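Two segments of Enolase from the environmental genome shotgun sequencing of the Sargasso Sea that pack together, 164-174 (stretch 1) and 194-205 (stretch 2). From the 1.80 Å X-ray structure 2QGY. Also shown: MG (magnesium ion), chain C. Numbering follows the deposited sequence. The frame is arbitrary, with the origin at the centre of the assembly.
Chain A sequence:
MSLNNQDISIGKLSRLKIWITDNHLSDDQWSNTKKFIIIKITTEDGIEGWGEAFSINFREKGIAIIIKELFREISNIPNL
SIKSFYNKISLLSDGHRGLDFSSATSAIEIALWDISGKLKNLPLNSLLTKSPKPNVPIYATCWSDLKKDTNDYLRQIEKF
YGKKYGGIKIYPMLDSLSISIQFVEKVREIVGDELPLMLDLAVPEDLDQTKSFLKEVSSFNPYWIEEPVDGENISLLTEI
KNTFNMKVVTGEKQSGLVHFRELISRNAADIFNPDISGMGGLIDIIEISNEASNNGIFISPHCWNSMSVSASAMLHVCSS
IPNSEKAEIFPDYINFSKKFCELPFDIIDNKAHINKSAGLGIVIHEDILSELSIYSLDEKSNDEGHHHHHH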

ATOM      1  N   LYS A 164      -3.054 -24.840 -27.175  1.00 29.26           N
ATOM      2  CA  LYS A 164      -1.648 -24.653 -27.549  1.00 30.26           C
ATOM      3  C   LYS A 164      -1.039 -23.329 -27.062  1.00 29.28           C
ATOM      4  O   LYS A 164      -0.245 -22.708 -27.780  1.00 29.38           O
ATOM      5  CB  LYS A 164      -1.462 -24.815 -29.072  1.00 30.48           C
ATOM      6  CG  LYS A 164      -1.880 -26.198 -29.610  1.00 32.50           C
ATOM      7  CD  LYS A 164      -1.973 -26.216 -31.155  1.00 33.23           C
ATOM      8  CE  LYS A 164      -0.622 -26.030 -31.840  1.00 37.64           C
ATOM      9  NZ  LYS A 164       0.454 -26.748 -31.104  1.00 41.95           N
ATOM     10  N   TYR A 165      -1.414 -22.913 -25.844  1.00 29.20           N
ATOM     11  CA  TYR A 165      -0.760 -21.774 -25.168  1.00 28.65           C
ATOM     12  C   TYR A 165       0.722 -22.041 -24.916  1.00 28.86           C
ATOM     13  O   TYR A 165       1.181 -23.173 -25.032  1.00 29.25           O
ATOM     14  CB  TYR A 165      -1.429 -21.491 -23.826  1.00 29.01           C
ATOM     15  CG  TYR A 165      -2.909 -21.244 -23.901  1.00 29.25           C
ATOM     16  CD1 TYR A 165      -3.421 -20.200 -24.650  1.00 28.93           C
ATOM     17  CD2 TYR A 165      -3.797 -22.056 -23.210  1.00 29.74           C
ATOM     18  CE1 TYR A 165      -4.790 -19.971 -24.720  1.00 30.48           C
ATOM     19  CE2 TYR A 165      -5.163 -21.829 -23.257  1.00 29.74           C
ATOM     20  CZ  TYR A 165      -5.647 -20.785 -24.005  1.00 29.71           C
ATOM     21  OH  TYR A 165      -6.994 -20.560 -24.073  1.00 31.19           O
ATOM     22  N   GLY A 166       1.465 -21.001 -24.546  1.00 27.79           N
ATOM     23  CA  GLY A 166       2.895 -21.151 -24.279  1.00 27.66           C
ATOM     24  C   GLY A 166       3.195 -21.852 -22.974  1.00 26.71           C
ATOM     25  O   GLY A 166       4.357 -22.144 -22.681  1.00 27.58           O
ATOM     26  N   GLY A 167       2.151 -22.119 -22.184  1.00 25.48           N
ATOM     27  CA  GLY A 167       2.303 -22.657 -20.836  1.00 23.13           C
ATOM     28  C   GLY A 167       0.976 -22.667 -20.109  1.00 21.49           C
ATOM     29  O   GLY A 167       0.031 -22.027 -20.546  1.00 21.81           O
ATOM     30  N   ILE A 168       0.892 -23.418 -19.021  1.00 20.83           N
ATOM     31  CA  ILE A 168      -0.302 -23.391 -18.165  1.00 20.13           C
ATOM     32  C   ILE A 168       0.154 -23.203 -16.723  1.00 19.81           C
ATOM     33  O   ILE A 168       1.090 -23.888 -16.261  1.00 18.07           O
ATOM     34  CB  ILE A 168      -1.153 -24.694 -18.300  1.00 19.91           C
ATOM     35  CG1 ILE A 168      -1.803 -24.753 -19.689  1.00 21.58           C
ATOM     36  CG2 ILE A 168      -2.257 -24.763 -17.220  1.00 18.35           C
ATOM     37  CD1 ILE A 168      -2.451 -26.105 -20.034  1.00 22.76           C
ATOM     38  N   LYS A 169      -0.469 -22.250 -16.024  1.00 18.28           N
ATOM     39  CA  LYS A 169      -0.201 -22.068 -14.597  1.00 17.73           C
ATOM     40  C   LYS A 169      -1.331 -22.633 -13.737  1.00 17.30           C
ATOM     41  O   LYS A 169      -2.489 -22.316 -13.948  1.00 17.71           O
ATOM     42  CB  LYS A 169       0.101 -20.593 -14.261  1.00 18.26           C
ATOM     43  CG  LYS A 169       0.562 -20.427 -12.830  1.00 17.84           C
ATOM     44  CD  LYS A 169       1.090 -19.032 -12.501  1.00 18.13           C
ATOM     45  CE  LYS A 169      -0.023 -17.955 -12.525  1.00 19.06           C
ATOM     46  NZ  LYS A 169       0.546 -16.552 -12.423  1.00 18.13           N
ATOM     47  N   ILE A 170      -0.994 -23.519 -12.795  1.00 16.08           N
ATOM     48  CA  ILE A 170      -1.971 -24.080 -11.867  1.00 18.25           C
ATOM     49  C   ILE A 170      -1.685 -23.717 -10.409  1.00 17.84           C
ATOM     50  O   ILE A 170      -0.595 -23.201 -10.081  1.00 18.25           O
ATOM     51  CB  ILE A 170      -2.030 -25.625 -12.002  1.00 18.11           C
ATOM     52  CG1 ILE A 170      -0.643 -26.211 -11.723  1.00 20.68           C
ATOM     53  CG2 ILE A 170      -2.518 -26.028 -13.425  1.00 19.20           C
ATOM     54  CD1 ILE A 170      -0.623 -27.705 -11.501  1.00 20.20           C
ATOM     55  N   TYR A 171      -2.662 -23.966  -9.544  1.00 18.11           N
ATOM     56  CA  TYR A 171      -2.556 -23.683  -8.124  1.00 19.13           C
ATOM     57  C   TYR A 171      -2.666 -25.011  -7.372  1.00 21.09           C
ATOM     58  O   TYR A 171      -3.770 -25.445  -7.028  1.00 20.98           O
ATOM     59  CB  TYR A 171      -3.661 -22.711  -7.681  1.00 19.15           C
ATOM     60  CG  TYR A 171      -3.495 -21.291  -8.208  1.00 19.53           C
ATOM     61  CD1 TYR A 171      -3.172 -20.239  -7.346  1.00 21.30           C
ATOM     62  CD2 TYR A 171      -3.682 -21.013  -9.549  1.00 20.50           C
ATOM     63  CE1 TYR A 171      -3.021 -18.912  -7.846  1.00 20.46           C
ATOM     64  CE2 TYR A 171      -3.526 -19.709 -10.047  1.00 20.51           C
ATOM     65  CZ  TYR A 171      -3.183 -18.687  -9.183  1.00 20.43           C
ATOM     66  OH  TYR A 171      -3.056 -17.393  -9.684  1.00 22.45           O
ATOM     67  N   PRO A 172      -1.515 -25.675  -7.143  1.00 21.95           N
ATOM     68  CA  PRO A 172      -1.483 -27.080  -6.721  1.00 23.07           C
ATOM     69  C   PRO A 172      -1.532 -27.300  -5.210  1.00 24.27           C
ATOM     70  O   PRO A 172      -1.553 -28.453  -4.778  1.00 25.73           O
ATOM     71  CB  PRO A 172      -0.146 -27.556  -7.294  1.00 22.80           C
ATOM     72  CG  PRO A 172       0.749 -26.349  -7.107  1.00 23.01           C
ATOM     73  CD  PRO A 172      -0.151 -25.142  -7.339  1.00 21.60           C
ATOM     74  N   MET A 173      -1.572 -26.245  -4.395  1.00 24.80           N
ATOM     75  CA  MET A 173      -1.613 -26.486  -2.934  1.00 26.22           C
ATOM     76  C   MET A 173      -3.026 -26.827  -2.484  1.00 27.61           C
ATOM     77  O   MET A 173      -3.863 -25.941  -2.274  1.00 26.72           O
ATOM     78  CB  MET A 173      -1.045 -25.313  -2.122  1.00 25.71           C
ATOM     79  CG  MET A 173       0.425 -25.008  -2.438  1.00 26.00           C
ATOM     80  SD  MET A 173       1.671 -26.343  -2.210  1.00 23.19           S
ATOM     81  CE  MET A 173       2.199 -26.072  -0.537  1.00 29.13           C
ATOM     82  N   LEU A 174      -3.266 -28.126  -2.328  1.00 29.12           N
ATOM     83  CA  LEU A 174      -4.600 -28.638  -1.995  1.00 31.04           C
ATOM     84  C   LEU A 174      -4.619 -29.189  -0.570  1.00 32.99           C
ATOM     85  O   LEU A 174      -3.732 -28.866   0.237  1.00 32.80           O
ATOM     86  CB  LEU A 174      -5.023 -29.699  -3.017  1.00 30.46           C
ATOM     87  CG  LEU A 174      -4.834 -29.343  -4.508  1.00 30.30           C
ATOM     88  CD1 LEU A 174      -5.209 -30.505  -5.401  1.00 28.51           C
ATOM     89  CD2 LEU A 174      -5.624 -28.091  -4.929  1.00 31.31           C
ATOM     90  N   GLU A 194       6.749 -31.593 -22.375  1.00 33.27           N
ATOM     91  CA  GLU A 194       7.391 -30.447 -23.008  1.00 32.75           C
ATOM     92  C   GLU A 194       6.797 -29.105 -22.591  1.00 31.25           C
ATOM     93  O   GLU A 194       7.507 -28.092 -22.592  1.00 31.36           O
ATOM     94  CB  GLU A 194       7.401 -30.599 -24.528  1.00 33.70           C
ATOM     95  CG  GLU A 194       8.458 -31.595 -25.016  1.00 38.90           C
ATOM     96  CD  GLU A 194       7.905 -32.695 -25.922  1.00 46.38           C
ATOM     97  OE1 GLU A 194       6.713 -32.638 -26.334  1.00 48.63           O
ATOM     98  OE2 GLU A 194       8.686 -33.635 -26.220  1.00 50.59           O
ATOM     99  N   LEU A 195       5.522 -29.101 -22.208  1.00 28.74           N
ATOM    100  CA  LEU A 195       4.815 -27.836 -21.969  1.00 26.71           C
ATOM    101  C   LEU A 195       5.247 -27.170 -20.668  1.00 24.84           C
ATOM    102  O   LEU A 195       5.282 -27.804 -19.614  1.00 23.73           O
ATOM    103  CB  LEU A 195       3.289 -28.014 -21.969  1.00 27.05           C
ATOM    104  CG  LEU A 195       2.447 -26.715 -21.951  1.00 27.53           C
ATOM    105  CD1 LEU A 195       2.554 -25.912 -23.278  1.00 28.45           C
ATOM    106  CD2 LEU A 195       0.990 -26.983 -21.589  1.00 27.39           C
ATOM    107  N   PRO A 196       5.595 -25.882 -20.749  1.00 23.82           N
ATOM    108  CA  PRO A 196       5.820 -25.162 -19.493  1.00 23.04           C
ATOM    109  C   PRO A 196       4.637 -25.305 -18.550  1.00 22.22           C
ATOM    110  O   PRO A 196       3.502 -24.998 -18.929  1.00 22.66           O
ATOM    111  CB  PRO A 196       6.018 -23.723 -19.957  1.00 22.13           C
ATOM    112  CG  PRO A 196       6.653 -23.886 -21.332  1.00 23.22           C
ATOM    113  CD  PRO A 196       5.893 -25.042 -21.929  1.00 22.94           C
ATOM    114  N   LEU A 197       4.898 -25.842 -17.359  1.00 21.41           N
ATOM    115  CA  LEU A 197       3.884 -25.952 -16.337  1.00 20.57           C
ATOM    116  C   LEU A 197       4.336 -25.088 -15.163  1.00 20.39           C
ATOM    117  O   LEU A 197       5.287 -25.420 -14.454  1.00 20.30           O
ATOM    118  CB  LEU A 197       3.668 -27.406 -15.896  1.00 21.60           C
ATOM    119  CG  LEU A 197       2.697 -27.669 -14.751  1.00 21.80           C
ATOM    120  CD1 LEU A 197       1.255 -27.236 -15.113  1.00 22.34           C
ATOM    121  CD2 LEU A 197       2.740 -29.162 -14.370  1.00 22.52           C
ATOM    122  N   MET A 198       3.659 -23.966 -14.965  1.00 19.43           N
ATOM    123  CA  MET A 198       3.969 -23.132 -13.795  1.00 18.26           C
ATOM    124  C   MET A 198       3.070 -23.376 -12.595  1.00 18.38           C
ATOM    125  O   MET A 198       1.896 -23.735 -12.732  1.00 18.25           O
ATOM    126  CB  MET A 198       4.117 -21.641 -14.133  1.00 19.43           C
ATOM    127  CG  MET A 198       3.780 -21.100 -15.495  1.00 21.32           C
ATOM    128  SD  MET A 198       4.166 -21.848 -17.098  1.00 12.87           S
ATOM    129  CE  MET A 198       4.715 -20.495 -18.077  1.00 17.21           C
ATOM    130  N   LEU A 199       3.638 -23.206 -11.400  1.00 18.10           N
ATOM    131  CA  LEU A 199       2.951 -23.551 -10.181  1.00 17.86           C
ATOM    132  C   LEU A 199       2.865 -22.304  -9.322  1.00 18.49           C
ATOM    133  O   LEU A 199       3.881 -21.724  -8.955  1.00 18.54           O
ATOM    134  CB  LEU A 199       3.692 -24.682  -9.417  1.00 19.32           C
ATOM    135  CG  LEU A 199       3.981 -26.028 -10.137  1.00 19.33           C
ATOM    136  CD1 LEU A 199       4.668 -27.037  -9.189  1.00 21.34           C
ATOM    137  CD2 LEU A 199       2.718 -26.641 -10.742  1.00 21.33           C
ATOM    138  N   ASP A 200       1.643 -21.900  -9.017  1.00 17.36           N
ATOM    139  CA  ASP A 200       1.432 -20.768  -8.154  1.00 17.71           C
ATOM    140  C   ASP A 200       1.060 -21.278  -6.788  1.00 17.65           C
ATOM    141  O   ASP A 200      -0.027 -21.791  -6.578  1.00 17.67           O
ATOM    142  CB  ASP A 200       0.351 -19.827  -8.729  1.00 17.42           C
ATOM    143  CG  ASP A 200       0.311 -18.486  -8.008  1.00 18.08           C
ATOM    144  OD1 ASP A 200       0.654 -18.437  -6.815  1.00 18.07           O
ATOM    145  OD2 ASP A 200      -0.068 -17.474  -8.654  1.00 19.76           O
ATOM    146  N   LEU A 201       1.999 -21.178  -5.849  1.00 17.99           N
ATOM    147  CA  LEU A 201       1.741 -21.629  -4.471  1.00 18.32           C
ATOM    148  C   LEU A 201       0.898 -20.676  -3.626  1.00 18.65           C
ATOM    149  O   LEU A 201       0.380 -21.081  -2.585  1.00 19.80           O
ATOM    150  CB  LEU A 201       3.039 -21.939  -3.728  1.00 18.61           C
ATOM    151  CG  LEU A 201       3.998 -22.904  -4.434  1.00 20.18           C
ATOM    152  CD1 LEU A 201       5.065 -23.449  -3.440  1.00 21.28           C
ATOM    153  CD2 LEU A 201       3.262 -24.014  -5.150  1.00 21.11           C
ATOM    154  N   ALA A 202       0.769 -19.425  -4.063  1.00 18.47           N
ATOM    155  CA  ALA A 202      -0.178 -18.487  -3.453  1.00 19.14           C
ATOM    156  C   ALA A 202       0.092 -18.233  -1.945  1.00 19.37           C
ATOM    157  O   ALA A 202      -0.837 -18.101  -1.149  1.00 19.55           O
ATOM    158  CB  ALA A 202      -1.628 -18.973  -3.684  1.00 19.94           C
ATOM    159  N   VAL A 203       1.378 -18.208  -1.580  1.00 18.94           N
ATOM    160  CA  VAL A 203       1.848 -17.879  -0.230  1.00 19.78           C
ATOM    161  C   VAL A 203       1.224 -18.821   0.822  1.00 20.78           C
ATOM    162  O   VAL A 203       0.373 -18.399   1.603  1.00 19.83           O
ATOM    163  CB  VAL A 203       1.611 -16.392   0.135  1.00 19.52           C
ATOM    164  CG1 VAL A 203       2.304 -16.034   1.452  1.00 20.83           C
ATOM    165  CG2 VAL A 203       2.107 -15.464  -0.984  1.00 19.88           C
ATOM    166  N   PRO A 204       1.652 -20.105   0.822  1.00 22.69           N
ATOM    167  CA  PRO A 204       1.171 -21.065   1.803  1.00 23.90           C
ATOM    168  C   PRO A 204       1.538 -20.613   3.214  1.00 25.56           C
ATOM    169  O   PRO A 204       2.635 -20.126   3.461  1.00 25.20           O
ATOM    170  CB  PRO A 204       1.918 -22.347   1.428  1.00 24.73           C
ATOM    171  CG  PRO A 204       2.202 -22.174  -0.030  1.00 22.83           C
ATOM    172  CD  PRO A 204       2.603 -20.741  -0.107  1.00 22.91           C
ATOM    173  N   GLU A 205       0.601 -20.794   4.131  1.00 27.97           N
ATOM    174  CA  GLU A 205       0.755 -20.336   5.503  1.00 31.20           C
ATOM    175  C   GLU A 205       1.897 -21.086   6.203  1.00 31.72           C
ATOM    176  O   GLU A 205       2.645 -20.510   7.013  1.00 31.97           O
ATOM    177  CB  GLU A 205      -0.576 -20.540   6.251  1.00 31.92           C
ATOM    178  CG  GLU A 205      -1.843 -19.886   5.585  1.00 36.90           C
ATOM    179  CD  GLU A 205      -2.100 -20.266   4.088  1.00 42.79           C
ATOM    180  OE1 GLU A 205      -1.967 -21.465   3.691  1.00 42.57           O
ATOM    181  OE2 GLU A 205      -2.467 -19.340   3.305  1.00 46.36           O
TER
HETATM  182 MG    MG C 701       0.214 -15.499  -8.486  1.00 19.91          MG
HETATM  183  O   HOH W   1      -1.031 -15.468 -10.221  1.00 22.09           O
HETATM  184  O   HOH W   2      -1.606 -23.366  -4.882  1.00 21.68           O
HETATM  185  O   HOH W   3       0.824 -15.836  -6.545  1.00 26.78           O
HETATM  186  O   HOH W   4      -1.563 -15.194  -7.592  1.00 22.42           O

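Two short parallel strands, 168-170 and 197-200, lie side by side here, and four backbone hydrogen bonds run along the register. I168 N donates to P196 O (3.1 Å), M198 N to I168 O (2.9 Å), I170 N to M198 O (2.9 Å), and D200 N to I170 O (2.8 Å, almost linear). Stretch 1 thus uses both backbone groups of I168 and I170, while K169, between them, brings its CA to 3.3 Å from M198 O in a CA-H...O contact.

The alternation of the strands then sorts the side chains. I168, I170, L197 and L199 share one face, where I170 packs against both leucines. I170 takes chi1 p, and its CG1 comes 3.5 Å from L199 CD2 and 4.0 Å from L197 CD1, so one methylene serves two leucines. The leucines differ: L197 is t,p and L199 is m,t, yet each brings a methyl to that same atom. I168, with chi1 m and chi2 t, extends its CD1 to 3.9 Å from CD2 of L195. L195 repeats the t,p form of L197, and its other methyl, CD1, rests 3.5 Å from Y165 O.

The opposite face carries K169 and M198, and K169 CB lies 3.9 Å from M198 CG. M198 is strained by rotamer standards, with chi1 at 8° and chi3 at -137°, both between wells. Its sulfur, SD, lies 4.3 Å from G167 CA. An ideal CB on G167 would come 2.8 Å from M198 CE, a clash, and 3.3 Å from P196 CB, so the absence of a side chain leaves room for the methionine's end.

K169 is extended at chi1, chi2 and chi4, with a single p turn at chi3. Its NZ donates to water 1 (2.9 Å), which also hydrogen-bonds Y171 OH (2.8 Å) and sits 2.1 Å from MG. D200, chi1 t, binds the metal directly through OD2 at 2.0 Å. Its other oxygen, OD1, accepts from metal-bound water 3 (2.6 Å) and, in a weak bond, from A202 N (2.9 Å). The two carboxylate oxygens therefore have different work, and the side chain is held from both its own stretch and the ion.

The same aspartate also packs. Its CB stands over the face of the Y171 ring, 3.7 Å from the centroid and 15° off the normal, a CH-pi contact, while CB of A202 lies at the ring edge, 4.2 Å from Y171 CD1. With chi1 m, the tyrosine reaches along the contact, so that a single ring covers the D200 methylene and sends its hydroxyl to the water shell of the metal.

Beyond the strands, P172 CG meets L201 CD2 at 3.9 Å and L199 CB at 4.1 Å. Water 2 ties M173 N (2.9 Å) to D200 O (2.8 Å), bridging the backbones where direct pairing has ended. M173, m,m with chi3 at -91°, folds so that its CG lies 4.0 Å from L201 CD2 and its CE 3.9 Å from P204 CG.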